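Local coordinates for 6-carboxyhexanoate--coa ligase (Bacillus subtilis, PDB 5FLG), which belongs to the 6-carboxyhexanoate--CoA ligase family and is modelled here with phosphoaminophosphonic acid-adenylate ester, pimelic acid and magnesium ions bound, at residues Gly25-Arg33 with Ala46-Gly57; Ala96-Val105 with Ala187-Ser195. One frame throughout, in Å; residues are numbered along the deposited sequence.

Interaction 1. Residues Gly25-Arg33 with Ala46-Gly57. With ANP (phosphoaminophosphonic acid-adenylate ester), chain D.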
# COMPACT_ATOMS: atom_id res chain seq x y z
N GLY A 25 -9.52 13.57 2.94
CA GLY A 25 -10.49 12.87 2.09
C GLY A 25 -11.65 12.28 2.87
O GLY A 25 -11.66 12.30 4.11
N LYS A 26 -12.68 11.87 2.13
CA LYS A 26 -13.72 10.99 2.65
C LYS A 26 -13.23 9.54 2.66
O LYS A 26 -12.78 9.03 1.63
CB LYS A 26 -14.97 11.08 1.77
CG LYS A 26 -16.14 10.25 2.28
CD LYS A 26 -17.34 10.34 1.36
CE LYS A 26 -18.38 9.31 1.76
NZ LYS A 26 -19.44 9.13 0.73
N HIS A 27 -13.20 8.94 3.85
CA HIS A 27 -12.97 7.50 4.02
C HIS A 27 -13.99 6.71 3.22
O HIS A 27 -15.18 6.90 3.38
CB HIS A 27 -13.10 7.13 5.52
CG HIS A 27 -13.03 5.66 5.80
ND1 HIS A 27 -11.89 4.92 5.60
CD2 HIS A 27 -13.97 4.78 6.23
CE1 HIS A 27 -12.13 3.65 5.87
NE2 HIS A 27 -13.38 3.54 6.27
N ILE A 28 -13.54 5.86 2.32
CA ILE A 28 -14.50 5.05 1.56
C ILE A 28 -14.57 3.64 2.14
O ILE A 28 -15.65 3.14 2.55
CB ILE A 28 -14.10 4.92 0.08
CG1 ILE A 28 -14.16 6.27 -0.64
CG2 ILE A 28 -15.02 3.93 -0.61
CD1 ILE A 28 -15.56 6.80 -0.80
N SER A 29 -13.41 3.00 2.20
CA SER A 29 -13.32 1.61 2.62
C SER A 29 -12.02 1.31 3.36
O SER A 29 -10.99 1.94 3.13
CB SER A 29 -13.44 0.69 1.42
OG SER A 29 -13.51 -0.66 1.83
N GLY A 30 -12.07 0.32 4.24
CA GLY A 30 -10.88 -0.22 4.89
C GLY A 30 -11.03 -1.72 5.03
O GLY A 30 -12.12 -2.22 5.19
N GLY A 31 -9.94 -2.46 4.97
CA GLY A 31 -10.02 -3.88 5.25
C GLY A 31 -8.76 -4.41 5.88
O GLY A 31 -7.66 -3.87 5.69
N GLU A 32 -8.89 -5.55 6.55
CA GLU A 32 -7.71 -6.21 7.07
C GLU A 32 -7.85 -7.70 7.06
O GLU A 32 -8.91 -8.21 7.28
CB GLU A 32 -7.42 -5.69 8.50
CG GLU A 32 -8.67 -5.42 9.30
CD GLU A 32 -9.27 -4.05 9.04
OE1 GLU A 32 -8.51 -3.06 9.02
OE2 GLU A 32 -10.52 -3.96 8.98
N ARG A 33 -6.78 -8.40 6.76
CA ARG A 33 -6.86 -9.83 6.53
C ARG A 33 -5.59 -10.41 7.12
O ARG A 33 -4.63 -9.70 7.33
CB ARG A 33 -6.93 -10.18 5.02
CG ARG A 33 -8.17 -9.64 4.31
CD ARG A 33 -9.47 -10.34 4.72
NE ARG A 33 -9.38 -11.77 4.40
CZ ARG A 33 -9.51 -12.28 3.17
NH1 ARG A 33 -9.84 -11.51 2.15
NH2 ARG A 33 -9.29 -13.57 2.96
N ALA A 46 -9.39 -9.31 -3.47
CA ALA A 46 -10.62 -9.13 -2.73
C ALA A 46 -10.65 -7.75 -2.10
O ALA A 46 -11.68 -7.07 -2.10
CB ALA A 46 -10.84 -10.22 -1.67
N LEU A 47 -9.52 -7.31 -1.57
CA LEU A 47 -9.44 -5.97 -0.97
C LEU A 47 -9.56 -4.89 -2.05
O LEU A 47 -10.20 -3.87 -1.84
CB LEU A 47 -8.16 -5.80 -0.18
CG LEU A 47 -8.11 -6.62 1.13
CD1 LEU A 47 -6.72 -6.65 1.72
CD2 LEU A 47 -9.10 -6.05 2.13
N LEU A 48 -8.86 -5.05 -3.16
CA LEU A 48 -8.98 -4.08 -4.24
C LEU A 48 -10.44 -3.90 -4.59
O LEU A 48 -10.95 -2.78 -4.59
CB LEU A 48 -8.18 -4.52 -5.47
CG LEU A 48 -8.24 -3.60 -6.69
CD1 LEU A 48 -7.73 -2.22 -6.36
CD2 LEU A 48 -7.44 -4.21 -7.82
N GLU A 49 -11.13 -5.01 -4.82
CA GLU A 49 -12.51 -4.97 -5.32
C GLU A 49 -13.46 -4.39 -4.28
O GLU A 49 -14.41 -3.67 -4.58
CB GLU A 49 -12.94 -6.40 -5.70
CG GLU A 49 -14.43 -6.57 -5.93
CD GLU A 49 -14.98 -5.72 -7.08
OE1 GLU A 49 -14.31 -4.74 -7.49
OE2 GLU A 49 -16.12 -5.98 -7.52
N LYS A 50 -13.19 -4.69 -3.02
CA LYS A 50 -13.98 -4.15 -1.94
C LYS A 50 -13.89 -2.64 -1.91
O LYS A 50 -14.89 -1.94 -1.79
CB LYS A 50 -13.45 -4.76 -0.65
CG LYS A 50 -13.87 -4.11 0.62
CD LYS A 50 -13.22 -4.92 1.74
CE LYS A 50 -13.43 -4.29 3.10
NZ LYS A 50 -14.79 -4.68 3.55
N GLY A 51 -12.70 -2.12 -2.15
CA GLY A 51 -12.53 -0.69 -2.20
C GLY A 51 -13.12 -0.03 -3.45
O GLY A 51 -13.64 1.09 -3.37
N LEU A 52 -13.08 -0.73 -4.59
CA LEU A 52 -13.54 -0.15 -5.87
C LEU A 52 -15.06 -0.19 -6.08
O LEU A 52 -15.59 0.55 -6.87
CB LEU A 52 -12.89 -0.83 -7.06
CG LEU A 52 -11.38 -0.68 -7.20
CD1 LEU A 52 -10.91 -1.37 -8.45
CD2 LEU A 52 -10.95 0.78 -7.18
N SER A 53 -15.77 -1.05 -5.37
CA SER A 53 -17.19 -1.19 -5.62
C SER A 53 -17.97 -0.73 -4.39
O SER A 53 -18.98 -1.31 -4.06
CB SER A 53 -17.50 -2.66 -5.91
OG SER A 53 -17.17 -3.44 -4.77
N HIS A 54 -17.47 0.25 -3.66
CA HIS A 54 -18.09 0.59 -2.39
C HIS A 54 -19.29 1.52 -2.60
O HIS A 54 -19.22 2.46 -3.37
CB HIS A 54 -17.08 1.22 -1.44
CG HIS A 54 -17.42 1.05 -0.00
ND1 HIS A 54 -18.53 1.65 0.56
CD2 HIS A 54 -16.97 0.17 0.92
CE1 HIS A 54 -18.64 1.26 1.82
NE2 HIS A 54 -17.73 0.34 2.05
N SER A 55 -20.34 1.30 -1.82
CA SER A 55 -21.53 2.14 -1.85
C SER A 55 -21.28 3.57 -1.36
O SER A 55 -22.12 4.44 -1.55
CB SER A 55 -22.62 1.50 -0.98
OG SER A 55 -22.26 1.52 0.41
N ARG A 56 -20.18 3.82 -0.64
CA ARG A 56 -19.87 5.17 -0.23
C ARG A 56 -19.20 5.95 -1.38
O ARG A 56 -18.89 7.13 -1.24
CB ARG A 56 -18.99 5.17 1.03
CG ARG A 56 -19.74 4.73 2.28
CD ARG A 56 -18.85 4.48 3.49
NE ARG A 56 -18.02 5.62 3.86
CZ ARG A 56 -18.40 6.60 4.67
NH1 ARG A 56 -19.64 6.63 5.15
NH2 ARG A 56 -17.59 7.62 4.89
N GLY A 57 -18.98 5.30 -2.52
CA GLY A 57 -18.47 5.97 -3.72
C GLY A 57 -17.15 5.40 -4.22
O GLY A 57 -16.55 4.50 -3.61
PG ANP D . -15.97 -1.31 4.59
O1G ANP D . -15.34 -1.37 3.22
O2G ANP D . -17.38 -0.80 4.55
O3G ANP D . -15.86 -2.55 5.41
PB ANP D . -14.90 -0.10 7.08
O1B ANP D . -14.46 -1.45 7.50
O2B ANP D . -14.12 1.14 7.33
N3B ANP D . -15.04 -0.10 5.35
PA ANP D . -17.42 -0.91 8.21
O1A ANP D . -18.79 -0.62 7.83
O2A ANP D . -16.81 -2.28 8.09
O3A ANP D . -16.41 0.18 7.59
O5' ANP D . -17.34 -0.46 9.79
C5' ANP D . -18.13 0.59 10.27
C4' ANP D . -17.28 1.52 11.14
O4' ANP D . -16.67 0.74 12.18
C3' ANP D . -16.15 2.17 10.36
O3' ANP D . -16.54 3.43 9.84
C2' ANP D . -15.09 2.36 11.40
O2' ANP D . -15.41 3.52 12.17
C1' ANP D . -15.29 1.14 12.26
N9 ANP D . -14.37 0.09 11.81
C8 ANP D . -14.46 -0.69 10.67
N7 ANP D . -13.45 -1.60 10.66
C5 ANP D . -12.70 -1.37 11.78
C6 ANP D . -11.47 -1.91 12.38
N6 ANP D . -10.77 -2.90 11.80
N1 ANP D . -11.04 -1.40 13.55
C2 ANP D . -11.68 -0.39 14.15
N3 ANP D . -12.84 0.13 13.71
C4 ANP D . -13.31 -0.25 12.50
O HOH W 1 -13.51 -4.01 6.34

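Interaction 2. Residues Ala96-Val105 with Ala187-Ser195. With PML (pimelic acid), chain C.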
# COMPACT_ATOMS: atom_id res chain seq x y z
N ALA A 96 -30.13 -1.56 22.00
CA ALA A 96 -28.69 -1.53 22.14
C ALA A 96 -28.30 -0.99 23.54
O ALA A 96 -27.36 -1.49 24.13
CB ALA A 96 -28.03 -0.70 21.05
N ARG A 97 -29.02 0.02 24.03
CA ARG A 97 -28.64 0.71 25.27
C ARG A 97 -29.00 -0.15 26.48
O ARG A 97 -28.25 -0.20 27.42
CB ARG A 97 -29.32 2.08 25.37
CG ARG A 97 -28.69 3.13 24.45
CD ARG A 97 -29.22 4.54 24.74
NE ARG A 97 -30.61 4.68 24.34
CZ ARG A 97 -31.04 5.05 23.13
NH1 ARG A 97 -30.19 5.41 22.17
NH2 ARG A 97 -32.34 5.12 22.88
N LEU A 98 -30.07 -0.93 26.35
CA LEU A 98 -30.47 -1.91 27.35
C LEU A 98 -29.42 -3.02 27.49
O LEU A 98 -28.90 -3.25 28.59
CB LEU A 98 -31.83 -2.51 26.96
CG LEU A 98 -32.40 -3.59 27.89
CD1 LEU A 98 -32.49 -3.09 29.32
CD2 LEU A 98 -33.76 -4.06 27.40
N LEU A 99 -28.99 -3.56 26.35
CA LEU A 99 -27.94 -4.58 26.32
C LEU A 99 -26.61 -4.08 26.85
O LEU A 99 -25.92 -4.81 27.53
CB LEU A 99 -27.72 -5.08 24.88
CG LEU A 99 -28.92 -5.82 24.28
CD1 LEU A 99 -28.76 -6.09 22.78
CD2 LEU A 99 -29.17 -7.12 25.02
N LEU A 100 -26.16 -2.88 26.46
CA LEU A 100 -24.92 -2.34 27.05
C LEU A 100 -25.01 -2.29 28.58
O LEU A 100 -24.03 -2.57 29.26
CB LEU A 100 -24.57 -0.97 26.47
CG LEU A 100 -24.21 -0.93 24.96
CD1 LEU A 100 -24.33 0.48 24.42
CD2 LEU A 100 -22.80 -1.46 24.70
N GLU A 101 -26.17 -1.90 29.11
CA GLU A 101 -26.33 -1.76 30.55
C GLU A 101 -26.29 -3.08 31.29
O GLU A 101 -25.53 -3.25 32.24
CB GLU A 101 -27.64 -1.04 30.90
CG GLU A 101 -27.49 -0.18 32.15
CD GLU A 101 -28.79 0.47 32.60
OE1 GLU A 101 -29.48 1.08 31.78
OE2 GLU A 101 -29.11 0.39 33.80
N LYS A 102 -27.02 -4.04 30.77
CA LYS A 102 -26.97 -5.40 31.22
C LYS A 102 -25.56 -6.00 31.14
O LYS A 102 -25.15 -6.73 32.03
CB LYS A 102 -27.97 -6.23 30.41
CG LYS A 102 -28.05 -7.67 30.87
CD LYS A 102 -29.10 -8.45 30.09
CE LYS A 102 -29.56 -9.67 30.87
NZ LYS A 102 -29.92 -10.81 29.99
N GLU A 103 -24.78 -5.64 30.14
CA GLU A 103 -23.40 -6.14 30.09
C GLU A 103 -22.48 -5.53 31.16
O GLU A 103 -21.37 -5.98 31.32
CB GLU A 103 -22.77 -5.91 28.71
CG GLU A 103 -21.44 -6.59 28.50
CD GLU A 103 -21.54 -8.12 28.37
OE1 GLU A 103 -22.59 -8.62 27.95
OE2 GLU A 103 -20.54 -8.80 28.69
N GLY A 104 -22.85 -4.38 31.71
CA GLY A 104 -22.06 -3.78 32.78
C GLY A 104 -21.66 -2.34 32.57
O GLY A 104 -21.02 -1.73 33.43
N VAL A 105 -21.99 -1.76 31.42
CA VAL A 105 -21.73 -0.34 31.23
C VAL A 105 -22.79 0.47 31.93
O VAL A 105 -23.98 0.31 31.66
CB VAL A 105 -21.76 0.06 29.75
CG1 VAL A 105 -21.29 1.50 29.62
CG2 VAL A 105 -20.88 -0.87 28.95
N ALA A 187 -9.61 -5.71 28.93
CA ALA A 187 -10.09 -4.37 29.32
C ALA A 187 -11.40 -3.93 28.64
O ALA A 187 -12.04 -2.95 29.07
CB ALA A 187 -8.99 -3.34 29.10
N VAL A 188 -11.83 -4.66 27.61
CA VAL A 188 -13.04 -4.27 26.90
C VAL A 188 -14.30 -4.88 27.48
O VAL A 188 -14.51 -6.10 27.44
CB VAL A 188 -12.97 -4.65 25.37
CG1 VAL A 188 -14.24 -4.19 24.67
CG2 VAL A 188 -11.77 -4.04 24.71
N VAL A 189 -15.21 -4.02 27.90
CA VAL A 189 -16.45 -4.46 28.52
C VAL A 189 -17.53 -4.65 27.45
O VAL A 189 -18.39 -5.49 27.56
CB VAL A 189 -16.92 -3.40 29.54
CG1 VAL A 189 -18.33 -3.71 30.05
CG2 VAL A 189 -15.94 -3.30 30.70
N ALA A 190 -17.53 -3.80 26.45
CA ALA A 190 -18.56 -3.87 25.42
C ALA A 190 -18.23 -3.05 24.20
O ALA A 190 -17.40 -2.13 24.24
CB ALA A 190 -19.89 -3.44 26.01
N GLU A 191 -18.85 -3.44 23.07
CA GLU A 191 -18.63 -2.77 21.79
C GLU A 191 -20.00 -2.42 21.21
O GLU A 191 -20.97 -3.13 21.42
CB GLU A 191 -17.84 -3.64 20.81
CG GLU A 191 -17.84 -3.06 19.38
CD GLU A 191 -17.22 -3.98 18.30
OE1 GLU A 191 -16.92 -5.17 18.55
OE2 GLU A 191 -17.07 -3.49 17.15
N LEU A 192 -20.12 -1.20 20.70
CA LEU A 192 -21.30 -0.78 19.99
C LEU A 192 -20.90 -0.45 18.56
O LEU A 192 -19.93 0.27 18.33
CB LEU A 192 -21.86 0.44 20.67
CG LEU A 192 -22.98 1.19 19.98
CD1 LEU A 192 -24.28 0.39 19.94
CD2 LEU A 192 -23.16 2.51 20.70
N CYS A 193 -21.67 -0.96 17.60
CA CYS A 193 -21.29 -0.85 16.20
C CYS A 193 -22.51 -0.71 15.30
O CYS A 193 -23.52 -1.40 15.47
CB CYS A 193 -20.51 -2.07 15.77
SG CYS A 193 -20.31 -2.18 13.95
N TRP A 194 -22.42 0.21 14.34
CA TRP A 194 -23.22 0.07 13.11
C TRP A 194 -22.50 0.70 11.93
O TRP A 194 -21.46 1.33 12.09
CB TRP A 194 -24.66 0.60 13.30
CG TRP A 194 -24.78 2.09 13.56
CD1 TRP A 194 -24.95 3.08 12.63
CD2 TRP A 194 -24.82 2.74 14.84
NE1 TRP A 194 -24.94 4.31 13.26
CE2 TRP A 194 -24.98 4.12 14.61
CE3 TRP A 194 -24.74 2.28 16.16
CZ2 TRP A 194 -24.98 5.05 15.65
CZ3 TRP A 194 -24.81 3.19 17.18
CH2 TRP A 194 -24.92 4.56 16.92
N SER A 195 -22.96 0.35 10.73
CA SER A 195 -22.23 0.59 9.54
C SER A 195 -22.26 2.06 9.16
O SER A 195 -23.28 2.72 9.32
CB SER A 195 -22.84 -0.23 8.36
OG SER A 195 -21.97 -0.15 7.24
C1 PML C . -23.86 -7.90 11.05
O11 PML C . -23.83 -8.76 12.00
O12 PML C . -24.64 -8.06 10.05
C2 PML C . -23.26 -6.52 11.37
C3 PML C . -22.20 -5.98 10.42
C4 PML C . -22.20 -4.44 10.31
C5 PML C . -20.85 -3.79 10.51
C6 PML C . -20.47 -2.77 9.43
C7 PML C . -20.41 -3.40 8.04
O71 PML C . -19.63 -4.36 7.83
O72 PML C . -21.07 -2.87 7.10

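Interaction 1. Residues Gly25-Arg33 with Ala46-Gly57
Arg56 meets Lys26 and His27 where the chain, having left helix 40-52, turns back beside strand 26-36. Its CB lies 4.2 Å from CD1 of Ile28, and CD rests against the carbonyl O of Ile28. A bend at chi3 (56°) then swings the guanidinium to the backbone of His27, whose O is gripped side-on by NE (3.2 Å) and NH2 (2.9 Å), the acceptor lying in the guanidinium plane. CE of Lys26 lies above one face of the group, toward its rim, while NH1 reaches Asp196 O. Arginine suits the place because one flat tip can serve several acceptors. Lys26, fully extended, bonds through NZ to Arg56 O on a lone pair, and NZ also forms a salt bridge with Glu224.

The strand and the helix, antiparallel at 159°, belong to a layer in which the helix packs on a three-stranded antiparallel sheet. His27 and Ser29 of the strand, Lys50 of the helix and His54 of the loop after it meet the phosphates of phosphoaminophosphonic acid-adenylate ester. NE2 of His54 gives a nearly straight bond (171°) to O2G at 2.8 Å. The ring is held by Arg56 N, which donates in its plane to ND1, and Ile28 O sits over the centre of one face. NE2 of His27 reaches O2B at 2.7 Å, and Lys50 NZ bonds O3G. Gly31, lacking a side chain, lets Leu47 CD2 approach its CA to 3.9 Å.

Interaction 2. Residues Ala96-Val105 with Ala187-Ser195
Leu100 lays its CD2 methyl on CB of Ala190, 3.8 Å away, at the middle of the contact between helix 89-102 and strand 188-194. With CG anti to the carbonyl carbon (chi1 -66°), the leucine carries its branched end down to the strand, where CD1 comes more loosely to Leu192 CD2, at 4.4 Å. Small alanine suits this point: the single methyl of Ala190 is shared with CG2 of Val105, 4.0 Å from its CB. Val105 reaches on to CG1 of Val189, the two valines crossing at an angle. Ile110 of helix 107-116 and Val205 of strand 203-207 add to this buried apolar layer. Just before Gly104, buried Glu103 brings its aliphatic CG to within 3.4 Å of Val189 O, but its carboxylate turns to Met210 N and Lys209, so the charge is satisfied outside the contact.

Ala96 is buried too but touches lightly, its CB 4.1 Å from Leu192 CD1; a small residue suits a helix face close to the sheet. The solvent side lies at Gly104, which is exposed and merely brushes the partly exposed Val189. Gly104 closes the helix in a Schellman motif; its positive phi (127°) calls for glycine.

Val189 and Ala190 both face Phe231 in a classic beta bulge, which lets two successive residues point toward the helix. Farther along, Cys193 SG lies 3.8 Å from C5 of pimelic acid, and Ser195 is a pocket residue for both ligands. The whole is a helix packed nearly antiparallel on an inner strand of a mixed beta-sheet, and the C-terminal end of that strand leads into the ligand site.

Overall arrangement
The two contacts follow one another along the chain, interaction 1 closing before interaction 2 opens, and lie on opposite sides of the chain's centre with their own centres 27 Å apart. Each pairs a helix with a sheet strand running nearly antiparallel to it, but the sheets differ: strand 26-36 edges the three-stranded antiparallel sheet, whereas strand 188-194 is inside the seven-stranded mixed one. Their nearest atoms are about 7 Å apart, without touching. Residues of both contacts line the pocket of phosphoaminophosphonic acid-adenylate ester, and Ser195 OG of interaction 2 lies within bonding reach of both ligands. The ligand site thus lies between two helix-on-sheet layers.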